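Local coordinates for protein arginyl-trna synthetase (Thermus thermophilus, PDB 1IQ0) that probably charges tRNA(Arg) with L-arginine at the expense of ATP, as a monomeric class I aminoacyl-tRNA synthetase, at residues F161-Y166 with G181-R186; D235-E240 with L332-P337; S445-E450 with R523-L528; P551-L556 with E564-L569. One frame throughout, in Å; residues are numbered along the deposited sequence.

Contact 1: residues F161-Y166 with G181-R186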
loop_
_atom_site.group_PDB
_atom_site.type_symbol
_atom_site.label_atom_id
_atom_site.label_comp_id
_atom_site.label_asym_id
_atom_site.label_seq_id
_atom_site.Cartn_x
_atom_site.Cartn_y
_atom_site.Cartn_z
ATOM N N PHE A 161 20.747 -15.139 22.498
ATOM C CA PHE A 161 21.733 -16.117 22.934
ATOM C C PHE A 161 23.133 -15.628 22.542
ATOM O O PHE A 161 24.056 -15.638 23.361
ATOM C CB PHE A 161 21.483 -17.474 22.276
ATOM C CG PHE A 161 22.622 -18.438 22.448
ATOM C CD1 PHE A 161 22.884 -19.011 23.690
ATOM C CD2 PHE A 161 23.469 -18.725 21.381
ATOM C CE1 PHE A 161 23.978 -19.854 23.872
ATOM C CE2 PHE A 161 24.566 -19.567 21.549
ATOM C CZ PHE A 161 24.821 -20.134 22.800
ATOM N N ALA A 162 23.279 -15.199 21.287
ATOM C CA ALA A 162 24.559 -14.711 20.782
ATOM C C ALA A 162 25.117 -13.545 21.605
ATOM O O ALA A 162 26.310 -13.501 21.896
ATOM C CB ALA A 162 24.418 -14.293 19.319
ATOM N N LEU A 163 24.258 -12.598 21.965
ATOM C CA LEU A 163 24.685 -11.448 22.752
ATOM C C LEU A 163 25.318 -11.879 24.073
ATOM O O LEU A 163 26.310 -11.305 24.511
ATOM C CB LEU A 163 23.493 -10.524 23.029
ATOM C CG LEU A 163 23.019 -9.731 21.809
ATOM C CD1 LEU A 163 21.670 -9.069 22.096
ATOM C CD2 LEU A 163 24.071 -8.687 21.454
ATOM N N ARG A 164 24.743 -12.894 24.703
ATOM C CA ARG A 164 25.253 -13.389 25.976
ATOM C C ARG A 164 26.466 -14.298 25.774
ATOM O O ARG A 164 27.508 -14.098 26.392
ATOM C CB ARG A 164 24.146 -14.155 26.701
ATOM C CG ARG A 164 24.357 -14.327 28.190
ATOM C CD ARG A 164 23.173 -15.057 28.799
ATOM N NE ARG A 164 23.154 -14.982 30.257
ATOM C CZ ARG A 164 22.987 -13.860 30.950
ATOM N NH1 ARG A 164 22.825 -12.705 30.318
ATOM N NH2 ARG A 164 22.977 -13.894 32.276
ATOM N N HIS A 165 26.317 -15.284 24.893
ATOM C CA HIS A 165 27.366 -16.255 24.601
ATOM C C HIS A 165 28.703 -15.624 24.243
ATOM O O HIS A 165 29.750 -16.095 24.685
ATOM C CB HIS A 165 26.919 -17.186 23.469
ATOM C CG HIS A 165 27.900 -18.276 23.159
ATOM N ND1 HIS A 165 28.647 -18.299 21.999
ATOM C CD2 HIS A 165 28.259 -19.378 23.860
ATOM C CE1 HIS A 165 29.423 -19.370 21.999
ATOM N NE2 HIS A 165 29.205 -20.042 23.116
ATOM N N TYR A 166 28.670 -14.566 23.441
ATOM C CA TYR A 166 29.898 -13.895 23.038
ATOM C C TYR A 166 30.288 -12.791 24.007
ATOM O O TYR A 166 31.301 -12.124 23.819
ATOM C CB TYR A 166 29.754 -13.337 21.620
ATOM C CG TYR A 166 29.564 -14.422 20.590
ATOM C CD1 TYR A 166 28.345 -14.575 19.924
ATOM C CD2 TYR A 166 30.586 -15.338 20.322
ATOM C CE1 TYR A 166 28.147 -15.616 19.017
ATOM C CE2 TYR A 166 30.400 -16.386 19.418
ATOM C CZ TYR A 166 29.174 -16.520 18.770
ATOM O OH TYR A 166 28.970 -17.562 17.897
ATOM N N GLY A 181 22.277 -7.382 15.369
ATOM C CA GLY A 181 22.509 -8.074 14.112
ATOM C C GLY A 181 23.933 -8.593 13.986
ATOM O O GLY A 181 24.171 -9.661 13.418
ATOM N N ARG A 182 24.889 -7.835 14.507
ATOM C CA ARG A 182 26.288 -8.245 14.448
ATOM C C ARG A 182 26.451 -9.555 15.241
ATOM O O ARG A 182 27.094 -10.503 14.779
ATOM C CB ARG A 182 27.178 -7.131 15.019
ATOM C CG ARG A 182 28.290 -6.694 14.071
ATOM C CD ARG A 182 28.564 -5.182 14.099
ATOM N NE ARG A 182 28.591 -4.613 15.444
ATOM C CZ ARG A 182 29.343 -5.063 16.444
ATOM N NH1 ARG A 182 30.149 -6.107 16.268
ATOM N NH2 ARG A 182 29.291 -4.462 17.628
ATOM N N ALA A 183 25.844 -9.606 16.420
ATOM C CA ALA A 183 25.898 -10.797 17.257
ATOM C C ALA A 183 25.248 -11.960 16.508
ATOM O O ALA A 183 25.784 -13.065 16.475
ATOM C CB ALA A 183 25.170 -10.547 18.574
ATOM N N TYR A 184 24.095 -11.708 15.894
ATOM C CA TYR A 184 23.412 -12.758 15.153
ATOM C C TYR A 184 24.336 -13.277 14.056
ATOM O O TYR A 184 24.466 -14.485 13.864
ATOM C CB TYR A 184 22.122 -12.224 14.522
ATOM C CG TYR A 184 21.361 -13.246 13.699
ATOM C CD1 TYR A 184 20.452 -14.116 14.298
ATOM C CD2 TYR A 184 21.550 -13.341 12.318
ATOM C CE1 TYR A 184 19.744 -15.052 13.544
ATOM C CE2 TYR A 184 20.846 -14.280 11.554
ATOM C CZ TYR A 184 19.945 -15.128 12.181
ATOM O OH TYR A 184 19.246 -16.057 11.449
ATOM N N VAL A 185 24.974 -12.363 13.333
ATOM C CA VAL A 185 25.879 -12.756 12.257
ATOM C C VAL A 185 27.080 -13.553 12.764
ATOM O O VAL A 185 27.508 -14.501 12.111
ATOM C CB VAL A 185 26.396 -11.525 11.457
ATOM C CG1 VAL A 185 27.535 -11.948 10.513
ATOM C CG2 VAL A 185 25.254 -10.916 10.644
ATOM N N ARG A 186 27.634 -13.178 13.915
ATOM C CA ARG A 186 28.774 -13.927 14.424
ATOM C C ARG A 186 28.343 -15.359 14.741
ATOM O O ARG A 186 29.035 -16.314 14.387
ATOM C CB ARG A 186 29.376 -13.293 15.681
ATOM C CG ARG A 186 30.849 -13.661 15.809
ATOM C CD ARG A 186 31.320 -13.942 17.219
ATOM N NE ARG A 186 31.585 -12.731 17.980
ATOM C CZ ARG A 186 32.420 -12.678 19.013
ATOM N NH1 ARG A 186 33.072 -13.767 19.394
ATOM N NH2 ARG A 186 32.595 -11.540 19.672
#

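Contact 2: residues D235-E240 with L332-P337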
loop_
_atom_site.group_PDB
_atom_site.type_symbol
_atom_site.label_atom_id
_atom_site.label_comp_id
_atom_site.label_asym_id
_atom_site.label_seq_id
_atom_site.Cartn_x
_atom_site.Cartn_y
_atom_site.Cartn_z
ATOM N N ASP A 235 -0.931 1.685 14.092
ATOM C CA ASP A 235 -1.920 1.902 15.139
ATOM C C ASP A 235 -1.757 0.870 16.257
ATOM O O ASP A 235 -1.826 1.200 17.442
ATOM C CB ASP A 235 -3.336 1.789 14.578
ATOM C CG ASP A 235 -3.638 2.850 13.548
ATOM O OD1 ASP A 235 -3.711 2.510 12.349
ATOM O OD2 ASP A 235 -3.794 4.027 13.945
ATOM N N LEU A 236 -1.532 -0.382 15.872
ATOM C CA LEU A 236 -1.421 -1.454 16.849
ATOM C C LEU A 236 -0.190 -2.336 16.716
ATOM O O LEU A 236 0.342 -2.550 15.630
ATOM C CB LEU A 236 -2.644 -2.364 16.753
ATOM C CG LEU A 236 -4.041 -1.753 16.832
ATOM C CD1 LEU A 236 -5.039 -2.692 16.160
ATOM C CD2 LEU A 236 -4.411 -1.498 18.290
ATOM N N LEU A 237 0.231 -2.864 17.852
ATOM C CA LEU A 237 1.341 -3.795 17.926
ATOM C C LEU A 237 0.719 -5.003 18.608
ATOM O O LEU A 237 -0.002 -4.849 19.581
ATOM C CB LEU A 237 2.453 -3.242 18.816
ATOM C CG LEU A 237 3.786 -2.788 18.218
ATOM C CD1 LEU A 237 3.587 -1.894 17.021
ATOM C CD2 LEU A 237 4.578 -2.083 19.311
ATOM N N VAL A 238 0.954 -6.193 18.074
ATOM C CA VAL A 238 0.457 -7.402 18.701
ATOM C C VAL A 238 1.642 -8.340 18.871
ATOM O O VAL A 238 2.302 -8.706 17.897
ATOM C CB VAL A 238 -0.640 -8.100 17.866
ATOM C CG1 VAL A 238 -0.931 -9.465 18.455
ATOM C CG2 VAL A 238 -1.920 -7.267 17.887
ATOM N N TRP A 239 1.905 -8.716 20.119
ATOM C CA TRP A 239 3.013 -9.600 20.457
ATOM C C TRP A 239 2.593 -11.068 20.556
ATOM O O TRP A 239 1.555 -11.400 21.135
ATOM C CB TRP A 239 3.652 -9.150 21.790
ATOM C CG TRP A 239 4.221 -7.741 21.758
ATOM C CD1 TRP A 239 3.535 -6.587 21.502
ATOM C CD2 TRP A 239 5.591 -7.354 21.945
ATOM N NE1 TRP A 239 4.388 -5.512 21.515
ATOM C CE2 TRP A 239 5.657 -5.952 21.782
ATOM C CE3 TRP A 239 6.771 -8.058 22.232
ATOM C CZ2 TRP A 239 6.858 -5.232 21.894
ATOM C CZ3 TRP A 239 7.969 -7.343 22.345
ATOM C CH2 TRP A 239 8.000 -5.945 22.175
ATOM N N GLU A 240 3.413 -11.949 19.992
ATOM C CA GLU A 240 3.146 -13.377 20.037
ATOM C C GLU A 240 2.918 -13.856 21.480
ATOM O O GLU A 240 1.999 -14.639 21.739
ATOM C CB GLU A 240 4.313 -14.143 19.401
ATOM C CG GLU A 240 4.169 -15.666 19.433
ATOM C CD GLU A 240 2.926 -16.158 18.705
ATOM O OE1 GLU A 240 2.548 -15.563 17.676
ATOM O OE2 GLU A 240 2.333 -17.153 19.150
ATOM N N LEU A 332 0.369 5.081 19.222
ATOM C CA LEU A 332 0.527 3.643 19.028
ATOM C C LEU A 332 0.146 2.837 20.277
ATOM O O LEU A 332 0.545 3.179 21.390
ATOM C CB LEU A 332 1.970 3.336 18.615
ATOM C CG LEU A 332 2.363 1.879 18.354
ATOM C CD1 LEU A 332 1.441 1.259 17.310
ATOM C CD2 LEU A 332 3.819 1.835 17.884
ATOM N N ARG A 333 -0.638 1.778 20.087
ATOM C CA ARG A 333 -1.059 0.920 21.195
ATOM C C ARG A 333 -0.522 -0.501 20.994
ATOM O O ARG A 333 -0.453 -1.005 19.869
ATOM C CB ARG A 333 -2.590 0.886 21.317
ATOM C CG ARG A 333 -3.230 2.132 21.949
ATOM C CD ARG A 333 -4.771 2.064 21.908
ATOM N NE ARG A 333 -5.373 1.119 22.857
ATOM C CZ ARG A 333 -6.222 0.137 22.526
ATOM N NH1 ARG A 333 -6.582 -0.066 21.257
ATOM N NH2 ARG A 333 -6.748 -0.637 23.472
ATOM N N THR A 334 -0.153 -1.150 22.091
ATOM C CA THR A 334 0.401 -2.495 22.026
ATOM C C THR A 334 -0.387 -3.485 22.870
ATOM O O THR A 334 -1.012 -3.111 23.861
ATOM C CB THR A 334 1.861 -2.514 22.554
ATOM O OG1 THR A 334 2.396 -3.843 22.467
ATOM C CG2 THR A 334 1.905 -2.078 24.021
ATOM N N SER A 335 -0.369 -4.750 22.466
ATOM C CA SER A 335 -1.013 -5.777 23.272
ATOM C C SER A 335 -0.083 -5.861 24.484
ATOM O O SER A 335 1.106 -5.536 24.382
ATOM C CB SER A 335 -1.027 -7.119 22.542
ATOM O OG SER A 335 0.288 -7.514 22.189
ATOM N N ALA A 336 -0.618 -6.285 25.620
ATOM C CA ALA A 336 0.171 -6.401 26.839
ATOM C C ALA A 336 -0.550 -7.268 27.873
ATOM O O ALA A 336 -1.724 -7.593 27.718
ATOM C CB ALA A 336 0.440 -5.003 27.414
ATOM N N PRO A 337 0.148 -7.655 28.947
ATOM C CA PRO A 337 -0.500 -8.483 29.970
ATOM C C PRO A 337 -1.715 -7.762 30.539
ATOM O O PRO A 337 -2.762 -8.362 30.783
ATOM C CB PRO A 337 0.598 -8.655 31.017
ATOM C CG PRO A 337 1.862 -8.590 30.204
ATOM C CD PRO A 337 1.570 -7.440 29.263
#

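Contact 3: residues S445-E450 with R523-L528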
loop_
_atom_site.group_PDB
_atom_site.type_symbol
_atom_site.label_atom_id
_atom_site.label_comp_id
_atom_site.label_asym_id
_atom_site.label_seq_id
_atom_site.Cartn_x
_atom_site.Cartn_y
_atom_site.Cartn_z
ATOM N N SER A 445 9.974 4.267 -5.593
ATOM C CA SER A 445 10.546 3.089 -6.243
ATOM C C SER A 445 9.878 1.796 -5.742
ATOM O O SER A 445 9.517 0.919 -6.522
ATOM C CB SER A 445 12.049 3.021 -5.966
ATOM O OG SER A 445 12.592 1.787 -6.411
ATOM N N MET A 446 9.721 1.686 -4.432
ATOM C CA MET A 446 9.116 0.499 -3.829
ATOM C C MET A 446 7.665 0.238 -4.217
ATOM O O MET A 446 7.177 -0.887 -4.091
ATOM C CB MET A 446 9.220 0.589 -2.305
ATOM C CG MET A 446 10.642 0.440 -1.769
ATOM S SD MET A 446 11.348 -1.143 -2.311
ATOM C CE MET A 446 12.320 -0.590 -3.747
ATOM N N VAL A 447 6.974 1.254 -4.723
ATOM C CA VAL A 447 5.573 1.056 -5.056
ATOM C C VAL A 447 5.128 1.300 -6.508
ATOM O O VAL A 447 3.994 0.986 -6.869
ATOM C CB VAL A 447 4.699 1.903 -4.080
ATOM C CG1 VAL A 447 4.650 3.368 -4.527
ATOM C CG2 VAL A 447 3.330 1.310 -3.978
ATOM N N LYS A 448 5.999 1.835 -7.358
ATOM C CA LYS A 448 5.593 2.081 -8.743
ATOM C C LYS A 448 5.476 0.806 -9.590
ATOM O O LYS A 448 4.755 0.778 -10.592
ATOM C CB LYS A 448 6.567 3.038 -9.424
ATOM C CG LYS A 448 7.857 2.395 -9.875
ATOM C CD LYS A 448 8.646 3.331 -10.786
ATOM C CE LYS A 448 9.934 2.678 -11.263
ATOM N NZ LYS A 448 10.767 3.598 -12.087
ATOM N N THR A 449 6.179 -0.246 -9.181
ATOM C CA THR A 449 6.186 -1.515 -9.911
ATOM C C THR A 449 5.203 -2.536 -9.340
ATOM O O THR A 449 5.187 -2.775 -8.135
ATOM C CB THR A 449 7.598 -2.132 -9.884
ATOM O OG1 THR A 449 8.528 -1.220 -10.483
ATOM C CG2 THR A 449 7.625 -3.459 -10.626
ATOM N N GLU A 450 4.393 -3.134 -10.210
ATOM C CA GLU A 450 3.420 -4.150 -9.800
ATOM C C GLU A 450 4.103 -5.099 -8.833
ATOM O O GLU A 450 5.218 -5.550 -9.089
ATOM C CB GLU A 450 2.941 -4.957 -11.005
ATOM C CG GLU A 450 2.456 -4.137 -12.176
ATOM C CD GLU A 450 2.024 -5.009 -13.339
ATOM O OE1 GLU A 450 1.825 -4.466 -14.446
ATOM O OE2 GLU A 450 1.881 -6.236 -13.140
ATOM N N ARG A 523 -6.349 -2.803 -4.463
ATOM C CA ARG A 523 -5.212 -2.924 -3.562
ATOM C C ARG A 523 -3.927 -2.920 -4.381
ATOM O O ARG A 523 -3.052 -3.780 -4.225
ATOM C CB ARG A 523 -5.347 -4.207 -2.725
ATOM C CG ARG A 523 -6.421 -4.088 -1.638
ATOM C CD ARG A 523 -6.674 -5.376 -0.861
ATOM N NE ARG A 523 -7.541 -6.278 -1.608
ATOM C CZ ARG A 523 -7.101 -7.204 -2.445
ATOM N NH1 ARG A 523 -5.791 -7.364 -2.630
ATOM N NH2 ARG A 523 -7.966 -7.945 -3.123
ATOM N N THR A 524 -3.827 -1.933 -5.265
ATOM C CA THR A 524 -2.670 -1.789 -6.131
ATOM C C THR A 524 -2.184 -0.347 -6.169
ATOM O O THR A 524 -2.592 0.441 -7.025
ATOM C CB THR A 524 -2.991 -2.240 -7.570
ATOM O OG1 THR A 524 -4.176 -1.578 -8.025
ATOM C CG2 THR A 524 -3.189 -3.760 -7.631
ATOM N N PRO A 525 -1.314 0.025 -5.223
ATOM C CA PRO A 525 -0.785 1.387 -5.175
ATOM C C PRO A 525 -0.068 1.806 -6.452
ATOM O O PRO A 525 -0.036 3.001 -6.784
ATOM C CB PRO A 525 0.156 1.344 -3.977
ATOM C CG PRO A 525 -0.562 0.387 -3.048
ATOM C CD PRO A 525 -0.949 -0.725 -4.007
ATOM N N HIS A 526 0.506 0.841 -7.171
ATOM C CA HIS A 526 1.229 1.174 -8.394
ATOM C C HIS A 526 0.359 1.915 -9.413
ATOM O O HIS A 526 0.879 2.637 -10.265
ATOM C CB HIS A 526 1.843 -0.074 -9.043
ATOM C CG HIS A 526 0.845 -0.980 -9.689
ATOM N ND1 HIS A 526 0.275 -2.050 -9.033
ATOM C CD2 HIS A 526 0.315 -0.976 -10.936
ATOM C CE1 HIS A 526 -0.562 -2.668 -9.847
ATOM N NE2 HIS A 526 -0.558 -2.037 -11.007
ATOM N N VAL A 527 -0.958 1.745 -9.327
ATOM C CA VAL A 527 -1.858 2.430 -10.250
ATOM C C VAL A 527 -1.846 3.932 -9.941
ATOM O O VAL A 527 -1.917 4.759 -10.843
ATOM C CB VAL A 527 -3.302 1.876 -10.150
ATOM C CG1 VAL A 527 -4.260 2.749 -10.956
ATOM C CG2 VAL A 527 -3.339 0.442 -10.688
ATOM N N LEU A 528 -1.731 4.281 -8.666
ATOM C CA LEU A 528 -1.695 5.686 -8.285
ATOM C C LEU A 528 -0.326 6.238 -8.662
ATOM O O LEU A 528 -0.209 7.346 -9.177
ATOM C CB LEU A 528 -1.894 5.851 -6.779
ATOM C CG LEU A 528 -2.473 7.173 -6.256
ATOM C CD1 LEU A 528 -1.814 7.493 -4.930
ATOM C CD2 LEU A 528 -2.266 8.313 -7.238
#

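Contact 4: residues P551-L556 with E564-L569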
loop_
_atom_site.group_PDB
_atom_site.type_symbol
_atom_site.label_atom_id
_atom_site.label_comp_id
_atom_site.label_asym_id
_atom_site.label_seq_id
_atom_site.Cartn_x
_atom_site.Cartn_y
_atom_site.Cartn_z
ATOM N N PRO A 551 6.929 31.139 -25.239
ATOM C CA PRO A 551 6.204 30.166 -24.414
ATOM C C PRO A 551 4.765 30.140 -24.897
ATOM O O PRO A 551 4.196 31.192 -25.164
ATOM C CB PRO A 551 6.318 30.749 -23.008
ATOM C CG PRO A 551 7.621 31.536 -23.057
ATOM C CD PRO A 551 7.523 32.205 -24.410
ATOM N N ALA A 552 4.170 28.959 -25.019
ATOM C CA ALA A 552 2.788 28.894 -25.487
ATOM C C ALA A 552 1.807 28.832 -24.325
ATOM O O ALA A 552 0.603 29.004 -24.508
ATOM C CB ALA A 552 2.590 27.680 -26.410
ATOM N N THR A 553 2.318 28.621 -23.117
ATOM C CA THR A 553 1.421 28.515 -21.975
ATOM C C THR A 553 1.829 29.364 -20.763
ATOM O O THR A 553 1.597 28.969 -19.616
ATOM C CB THR A 553 1.306 27.031 -21.572
ATOM O OG1 THR A 553 0.168 26.841 -20.727
ATOM C CG2 THR A 553 2.553 26.590 -20.854
ATOM N N PRO A 554 2.398 30.561 -21.001
ATOM C CA PRO A 554 2.816 31.407 -19.876
ATOM C C PRO A 554 1.674 31.784 -18.934
ATOM O O PRO A 554 0.541 31.992 -19.366
ATOM C CB PRO A 554 3.439 32.621 -20.570
ATOM C CG PRO A 554 2.568 32.774 -21.810
ATOM C CD PRO A 554 2.435 31.314 -22.275
ATOM N N VAL A 555 1.988 31.865 -17.643
ATOM C CA VAL A 555 1.004 32.205 -16.622
ATOM C C VAL A 555 1.070 33.678 -16.208
ATOM O O VAL A 555 0.106 34.423 -16.363
ATOM C CB VAL A 555 1.208 31.352 -15.335
ATOM C CG1 VAL A 555 0.104 31.653 -14.324
ATOM C CG2 VAL A 555 1.225 29.885 -15.674
ATOM N N LEU A 556 2.219 34.086 -15.682
ATOM C CA LEU A 556 2.405 35.448 -15.195
ATOM C C LEU A 556 2.322 36.538 -16.261
ATOM O O LEU A 556 2.011 37.686 -15.953
ATOM C CB LEU A 556 3.729 35.547 -14.426
ATOM C CG LEU A 556 3.868 34.588 -13.228
ATOM C CD1 LEU A 556 5.192 34.845 -12.508
ATOM C CD2 LEU A 556 2.706 34.780 -12.256
ATOM N N GLU A 564 -5.582 34.174 -14.502
ATOM C CA GLU A 564 -6.320 33.588 -13.391
ATOM C C GLU A 564 -6.652 32.122 -13.696
ATOM O O GLU A 564 -6.502 31.254 -12.840
ATOM C CB GLU A 564 -7.613 34.373 -13.137
ATOM C CG GLU A 564 -7.445 35.775 -12.548
ATOM C CD GLU A 564 -6.635 36.724 -13.432
ATOM O OE1 GLU A 564 -6.684 36.599 -14.673
ATOM O OE2 GLU A 564 -5.958 37.611 -12.878
ATOM N N LEU A 565 -7.102 31.845 -14.914
ATOM C CA LEU A 565 -7.428 30.475 -15.299
ATOM C C LEU A 565 -6.217 29.558 -15.138
ATOM O O LEU A 565 -6.327 28.472 -14.562
ATOM C CB LEU A 565 -7.905 30.421 -16.753
ATOM C CG LEU A 565 -7.971 29.027 -17.387
ATOM C CD1 LEU A 565 -8.956 28.139 -16.629
ATOM C CD2 LEU A 565 -8.384 29.153 -18.836
ATOM N N ARG A 566 -5.065 29.992 -15.648
ATOM C CA ARG A 566 -3.858 29.181 -15.554
ATOM C C ARG A 566 -3.367 29.017 -14.126
ATOM O O ARG A 566 -2.847 27.959 -13.767
ATOM C CB ARG A 566 -2.756 29.744 -16.457
ATOM C CG ARG A 566 -3.036 29.420 -17.921
ATOM C CD ARG A 566 -2.000 29.942 -18.891
ATOM N NE ARG A 566 -2.361 29.518 -20.243
ATOM C CZ ARG A 566 -2.003 30.149 -21.354
ATOM N NH1 ARG A 566 -1.258 31.252 -21.293
ATOM N NH2 ARG A 566 -2.404 29.681 -22.524
ATOM N N LEU A 567 -3.544 30.046 -13.302
ATOM C CA LEU A 567 -3.124 29.959 -11.909
ATOM C C LEU A 567 -3.979 28.923 -11.165
ATOM O O LEU A 567 -3.456 28.143 -10.370
ATOM C CB LEU A 567 -3.222 31.328 -11.227
ATOM C CG LEU A 567 -2.097 32.323 -11.548
ATOM C CD1 LEU A 567 -2.437 33.695 -10.992
ATOM C CD2 LEU A 567 -0.786 31.820 -10.957
ATOM N N SER A 568 -5.286 28.910 -11.425
ATOM C CA SER A 568 -6.175 27.946 -10.769
ATOM C C SER A 568 -5.872 26.527 -11.248
ATOM O O SER A 568 -5.948 25.571 -10.477
ATOM C CB SER A 568 -7.643 28.280 -11.045
ATOM O OG SER A 568 -8.018 29.484 -10.398
ATOM N N LEU A 569 -5.520 26.393 -12.522
ATOM C CA LEU A 569 -5.188 25.085 -13.070
ATOM C C LEU A 569 -3.864 24.617 -12.467
ATOM O O LEU A 569 -3.698 23.440 -12.140
ATOM C CB LEU A 569 -5.068 25.167 -14.588
ATOM C CG LEU A 569 -4.852 23.861 -15.348
ATOM C CD1 LEU A 569 -5.981 22.882 -15.027
ATOM C CD2 LEU A 569 -4.803 24.156 -16.847
#

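Contact 1: residues F161-Y166 with G181-R186
Tyr-166 and Arg-186 run past each other in opposite directions, the arginine chain lying across one face of the phenol ring. CD of Arg-186 is 3.5 Å from the centroid of the Tyr-166 ring and 16° off its normal, which is the geometry of a CH-pi contact. The guanidinium follows over the rim: its NH1 comes to 3.1 Å from CD2 of Tyr-166, with ring and guanidinium planes 32° apart, so the two groups overlap without being stacked flat. CG of Arg-186 is anti to its backbone N, and further bends at chi2 and chi3 fold the chain onto the ring. His-165 ND1 lies over the opposite face of the same ring. The phenol OH is hydrogen-bonded to Asp-190, which fixes the far end of the tyrosine.

Where the helices 154-165 and 176-189 come closest, they meet at a pair of alanines flanked by Leu-163. Their local axes approach to 8.4 Å at 82°, nearly perpendicular, and the CB atoms of Ala-162 and Ala-183 are 3.9 Å apart. CB of Ala-162 also sits 3.4 Å from the carbonyl O of Ala-183. Leu-163 adds its CD2, 3.6 Å from CB of Ala-183.

With no hydrogen bond between the segments, their pairing depends on the fit of apolar alanine and leucine contacts and on an aliphatic and cationic chain laid over an aromatic face.

Contact 2: residues D235-E240 with L332-P337
A parallel strand pair within the mixed sheet of the class I catalytic domain, a Rossmann-type nucleotide-binding fold, joins Leu-236 to Arg-333 and Leu-237 to Thr-334. The segment axes lie 4.6 Å apart at 16°. Strand 236-239 continues the sheet on its other edge by backbone bonds to strand 141-149, and strand 333-335 is followed outward by strand 320-323.

Three main-chain hydrogen bonds fix the register: Arg-333 N to Asp-235 O at 3.0 Å, Leu-237 N to Arg-333 O at 2.8 Å, and Ser-335 N to Leu-237 O at 2.9 Å. On one face Leu-236 and Arg-333 lie side by side, pointing the same way, with CD2 of the leucine near NH1 of the arginine. Beside Leu-237, on the face it shares with Thr-334, the end of Leu-332 comes in; the two leucines cross at about a right angle, their CD1 atoms 3.8 Å apart.

Toward the C-terminal end of the pair, hydroxyl groups add to the backbone bonds. OG of Ser-335, set between its backbone N and carbonyl carbon (chi1 57°), accepts the N-H of Trp-239 at 2.9 Å in a nearly straight bond (172°) and is also hydrogen-bonded to Asp-242. The indole NE1 of Trp-239 makes a weak, bent bond of 2.8 Å to OG1 of Thr-334, which itself donates to the carbonyl O of Ser-335.

Trp-239 is the residue right before helix 240-245. Ser-335 OG takes its N-H where the strand pairing stops, and buried polar groups are matched as the chain turns from strand to helix.

Contact 3: residues S445-E450 with R523-L528
His-526 turns CG between its backbone N and carbonyl carbon (chi1 72°), and Glu-450 holds CG anti to its carbonyl carbon; together these rotations bring the imidazole and the glutamate chain over one another. CG of Glu-450 sits 4.0 Å from the centroid of the His-526 ring and 14° off its normal, a CH-pi contact over one face. The chains cross obliquely. Beyond CG the glutamate is extended, and its OE1 remains 4.8 Å from NE2 of His-526, so carboxylate and imidazole nitrogen are not in contact; OE2 makes long, weak ion pairs with Lys-452 and Lys-453.

The contact joins the end of helix 430-448, from the class I catalytic part of the chain, to the start of helix 525-544, from the DALR anticodon-binding part, and the two helices touch here. Backbone carbonyls line the histidine: the O of Val-447 is 3.2 Å from CA of His-526 in a CA-H...O contact with an angle of 120° at the hydrogen, while the O of Lys-448 reaches to 3.4 Å from CB of His-526. An alanine in place of His-526 would remove the ring and would probably leave CG of Glu-450 without the surface it rests on, the glutamate chain being freer to turn. One residue earlier, Pro-525 reaches Leu-128 of helix 120-138, bringing a third helix to the junction.

Contact 4: residues P551-L556 with E564-L569
This is a largely buried loop-to-helix contact in the DALR anticodon-binding region, in which Arg-566 of helix 562-583 reaches into the loop that follows strand 550-551. Its chain is extended from CG to NE, and NH1 donates to the carbonyl O of Pro-554 at 2.7 Å, with an N-H...O angle of 143°. The bond is tilted: the acceptor lies 21° out of the guanidinium plane. CA of Thr-553 stands 3.8 Å above the centre of the guanidinium, so the loop backbone covers one face of the group. NE makes a salt bridge to Glu-502 of helix 500-509.

The segment 551-556 has no regular helix or strand along the contact, and it is held against the helix of the α-helical anticodon-binding domain as that helix begins its run. The arginine thus links loop 551-556 to helix 500-509, with Tyr-542 of helix 525-544 also touching it. An alanine at Arg-566 would probably leave the carbonyl of Pro-554 without its donor, Glu-502 without its ionic mate and a gap beside Thr-553.

Next to the arginine along the loop, Val-555 meets the helix through carbon alone. Its CG1 is 3.5 Å from CD2 of Leu-567, a tight fit, and 4.0 Å from CB of Arg-566. Leu-567 also touches Trp-490 and Ala-487.

Contact 2 is a buried strand pairing in the catalytic domain's sheet, and backbone hydrogen bonds do most of its work. Contact 1, also in the catalytic part, is partly buried and joins two nearly perpendicular helices without any hydrogen bond between its segments, its centre about 27 Å from that of contact 2. Contact 3 lies nearest the middle of the chain and bridges catalytic and anticodon-binding parts by carbon and ring contacts. Contact 4, although buried, has its centre about 35 Å from the chain centre and combines an arginine bond with apolar contact. Helix 525-544 ties the last two together, beginning at contact 3 and placing Tyr-542 against contact 4.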